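Local atomic coordinates of metallo-beta-lactamase family protein (Staphylococcus aureus, PDB entry 3R2U), a protein that binds iron and probably acts as a hydrolase or sulfur-handling oxidoreductase of the metallo-beta-lactamase superfamily, with a rhodanese-like domain in the same chain. Residues Glu338-Gly343 and Gly365-Gln370. Residues are numbered along the deposited sequence; the frame is centred on the assembly and turned at random.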
ATOM      1  N   GLU A 338      24.031 -18.494  -1.152  1.00 18.94           N
ATOM      2  CA  GLU A 338      23.050 -17.621  -1.771  1.00 20.71           C
ATOM      3  C   GLU A 338      21.883 -18.526  -2.175  1.00 19.74           C
ATOM      4  O   GLU A 338      22.081 -19.653  -2.627  1.00 19.88           O
ATOM      5  CB  GLU A 338      23.625 -16.924  -3.002  1.00 22.00           C
ATOM      6  CG  GLU A 338      24.896 -16.115  -2.724  1.00 29.62           C
ATOM      7  CD  GLU A 338      25.371 -15.325  -3.961  1.00 38.90           C
ATOM      8  OE1 GLU A 338      26.560 -15.448  -4.328  1.00 47.19           O
ATOM      9  OE2 GLU A 338      24.553 -14.601  -4.574  1.00 39.50           O
ATOM     10  N   ILE A 339      20.673 -18.010  -2.038  1.00 18.84           N
ATOM     11  CA  ILE A 339      19.464 -18.788  -2.260  1.00 18.53           C
ATOM     12  C   ILE A 339      18.506 -18.124  -3.233  1.00 17.99           C
ATOM     13  O   ILE A 339      18.459 -16.903  -3.308  1.00 17.51           O
ATOM     14  CB  ILE A 339      18.794 -18.944  -0.871  1.00 20.25           C
ATOM     15  CG1 ILE A 339      19.650 -19.878  -0.020  1.00 21.63           C
ATOM     16  CG2 ILE A 339      17.354 -19.394  -0.962  1.00 20.24           C
ATOM     17  CD1 ILE A 339      19.374 -19.821   1.461  1.00 24.50           C
ATOM     18  N   ASN A 340      17.789 -18.928  -4.023  1.00 16.54           N
ATOM     19  CA  ASN A 340      16.722 -18.418  -4.889  1.00 16.43           C
ATOM     20  C   ASN A 340      15.358 -18.689  -4.255  1.00 16.46           C
ATOM     21  O   ASN A 340      15.186 -19.656  -3.507  1.00 16.53           O
ATOM     22  CB  ASN A 340      16.715 -19.099  -6.255  1.00 16.99           C
ATOM     23  CG  ASN A 340      17.855 -18.673  -7.152  1.00 18.73           C
ATOM     24  OD1 ASN A 340      18.485 -17.645  -6.949  1.00 22.82           O
ATOM     25  ND2 ASN A 340      18.090 -19.449  -8.181  1.00 21.87           N
ATOM     26  N   LEU A 341      14.396 -17.836  -4.578  1.00 16.24           N
ATOM     27  CA  LEU A 341      13.042 -17.998  -4.143  1.00 17.23           C
ATOM     28  C   LEU A 341      12.140 -18.120  -5.361  1.00 17.94           C
ATOM     29  O   LEU A 341      12.430 -17.551  -6.415  1.00 18.84           O
ATOM     30  CB  LEU A 341      12.596 -16.802  -3.306  1.00 16.92           C
ATOM     31  CG  LEU A 341      13.356 -16.548  -2.032  1.00 16.59           C
ATOM     32  CD1 LEU A 341      12.825 -15.268  -1.330  1.00 14.01           C
ATOM     33  CD2 LEU A 341      13.292 -17.822  -1.116  1.00 15.83           C
ATOM     34  N   ILE A 342      11.068 -18.898  -5.220  1.00 18.67           N
ATOM     35  CA  ILE A 342      10.082 -19.063  -6.272  1.00 18.34           C
ATOM     36  C   ILE A 342       8.787 -18.393  -5.832  1.00 18.36           C
ATOM     37  O   ILE A 342       8.234 -18.669  -4.753  1.00 19.41           O
ATOM     38  CB  ILE A 342       9.846 -20.536  -6.643  1.00 19.82           C
ATOM     39  CG1 ILE A 342      11.103 -21.104  -7.317  1.00 22.67           C
ATOM     40  CG2 ILE A 342       8.611 -20.662  -7.596  1.00 18.18           C
ATOM     41  CD1 ILE A 342      11.016 -22.508  -7.673  1.00 28.22           C
ATOM     42  N   GLY A 343       8.312 -17.477  -6.656  1.00 19.21           N
ATOM     43  CA  GLY A 343       7.062 -16.766  -6.383  1.00 20.41           C
ATOM     44  C   GLY A 343       6.984 -15.522  -7.234  1.00 21.38           C
ATOM     45  O   GLY A 343       7.891 -15.246  -8.022  1.00 19.46           O
ATOM     46  N   GLY A 365      18.023 -14.072  -6.114  1.00 18.63           N
ATOM     47  CA  GLY A 365      17.060 -13.767  -7.163  1.00 18.33           C
ATOM     48  C   GLY A 365      15.862 -14.667  -7.059  1.00 17.92           C
ATOM     49  O   GLY A 365      15.744 -15.411  -6.107  1.00 17.96           O
ATOM     50  N   TYR A 366      14.946 -14.564  -8.015  1.00 18.31           N
ATOM     51  CA  TYR A 366      13.744 -15.360  -7.974  1.00 18.06           C
ATOM     52  C   TYR A 366      13.370 -15.885  -9.355  1.00 19.74           C
ATOM     53  O   TYR A 366      13.890 -15.428 -10.371  1.00 18.55           O
ATOM     54  CB  TYR A 366      12.573 -14.559  -7.394  1.00 17.78           C
ATOM     55  CG  TYR A 366      11.969 -13.515  -8.334  1.00 17.12           C
ATOM     56  CD1 TYR A 366      12.479 -12.231  -8.394  1.00 15.59           C
ATOM     57  CD2 TYR A 366      10.880 -13.821  -9.146  1.00 21.35           C
ATOM     58  CE1 TYR A 366      11.947 -11.279  -9.262  1.00 16.40           C
ATOM     59  CE2 TYR A 366      10.336 -12.876 -10.012  1.00 20.13           C
ATOM     60  CZ  TYR A 366      10.891 -11.610 -10.067  1.00 20.36           C
ATOM     61  OH  TYR A 366      10.368 -10.676 -10.902  1.00 18.95           O
ATOM     62  N   GLN A 367      12.523 -16.909  -9.357  1.00 21.30           N
ATOM     63  CA  GLN A 367      11.934 -17.437 -10.575  1.00 23.34           C
ATOM     64  C   GLN A 367      10.430 -17.503 -10.338  1.00 23.00           C
ATOM     65  O   GLN A 367       9.972 -17.764  -9.224  1.00 22.08           O
ATOM     66  CB  GLN A 367      12.455 -18.814 -10.965  1.00 24.38           C
ATOM     67  CG  GLN A 367      13.911 -18.869 -11.450  1.00 30.54           C
ATOM     68  CD  GLN A 367      14.878 -19.390 -10.411  1.00 36.84           C
ATOM     69  OE1 GLN A 367      16.015 -18.904 -10.286  1.00 45.53           O
ATOM     70  NE2 GLN A 367      14.449 -20.396  -9.672  1.00 37.40           N
ATOM     71  N   LEU A 368       9.655 -17.226 -11.366  1.00 23.06           N
ATOM     72  CA  LEU A 368       8.205 -17.332 -11.240  1.00 24.61           C
ATOM     73  C   LEU A 368       7.850 -18.820 -11.186  1.00 24.86           C
ATOM     74  O   LEU A 368       8.595 -19.648 -11.702  1.00 24.44           O
ATOM     75  CB  LEU A 368       7.502 -16.708 -12.447  1.00 25.74           C
ATOM     76  CG  LEU A 368       7.712 -15.218 -12.676  1.00 25.06           C
ATOM     77  CD1 LEU A 368       7.207 -14.843 -14.120  1.00 24.44           C
ATOM     78  CD2 LEU A 368       7.027 -14.435 -11.594  1.00 22.83           C
ATOM     79  N   PRO A 369       6.745 -19.158 -10.522  1.00 26.71           N
ATOM     80  CA  PRO A 369       6.297 -20.536 -10.482  1.00 30.69           C
ATOM     81  C   PRO A 369       5.881 -20.991 -11.880  1.00 34.89           C
ATOM     82  O   PRO A 369       5.390 -20.185 -12.651  1.00 34.88           O
ATOM     83  CB  PRO A 369       5.076 -20.500  -9.559  1.00 30.48           C
ATOM     84  CG  PRO A 369       4.734 -19.054  -9.353  1.00 29.91           C
ATOM     85  CD  PRO A 369       5.916 -18.245  -9.710  1.00 27.38           C
ATOM     86  N   GLN A 370       6.097 -22.260 -12.194  1.00 39.69           N
ATOM     87  CA  GLN A 370       5.756 -22.808 -13.508  1.00 45.34           C
ATOM     88  C   GLN A 370       4.512 -23.681 -13.452  1.00 47.14           C
ATOM     89  O   GLN A 370       3.416 -23.214 -13.786  1.00 50.65           O
ATOM     90  CB  GLN A 370       6.942 -23.606 -14.058  1.00 47.23           C
ATOM     91  CG  GLN A 370       8.199 -22.743 -14.250  1.00 51.55           C
ATOM     92  CD  GLN A 370       9.416 -23.552 -14.644  1.00 59.50           C
ATOM     93  OE1 GLN A 370       9.314 -24.748 -14.948  1.00 65.38           O
ATOM     94  NE2 GLN A 370      10.585 -22.904 -14.642  1.00 62.25           N
TER
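Leu341 and Tyr366 pair at the centre of two neighbouring parallel strands, 339-342 and 363-367, whose segments here approach to 4.7 Å between axes, with 37° between their directions. With helix 345-356 between them in sequence they form a beta-alpha-beta unit, part of a four-stranded parallel sheet. The hydrogen bonds zigzag across: Leu341 N gives to Gly365 O, Gln367 N to Leu341 O (3.0 Å) and Gly343 N to Gln367 O, the first and last only slightly longer. Gly365, at phi 164°, suits its place because a CB would press against the preceding carbonyl oxygen.

On one face Leu341 and Tyr366 turn to helix 345-356, where the branched leucine packs against Ala351 and Thr352. The tyrosine side chain packs on Val348, and its hydroxyl is hydrogen-bonded to Asp67 of the second subunit, so this strand takes part in the subunit interface. The other face carries Asn340, Ile342 and Gln367. The amide of Asn340 is buried yet satisfied, ND2 giving to Asn294 O and OD1 accepting from Arg297. With chi1 at -68°, Ile342 sets CG1 anti to its carbonyl carbon and CG2 anti to its backbone N; the beta-branch suits the place because this second methyl reaches the proline, CG2 lying 3.7 Å from Pro369 CA.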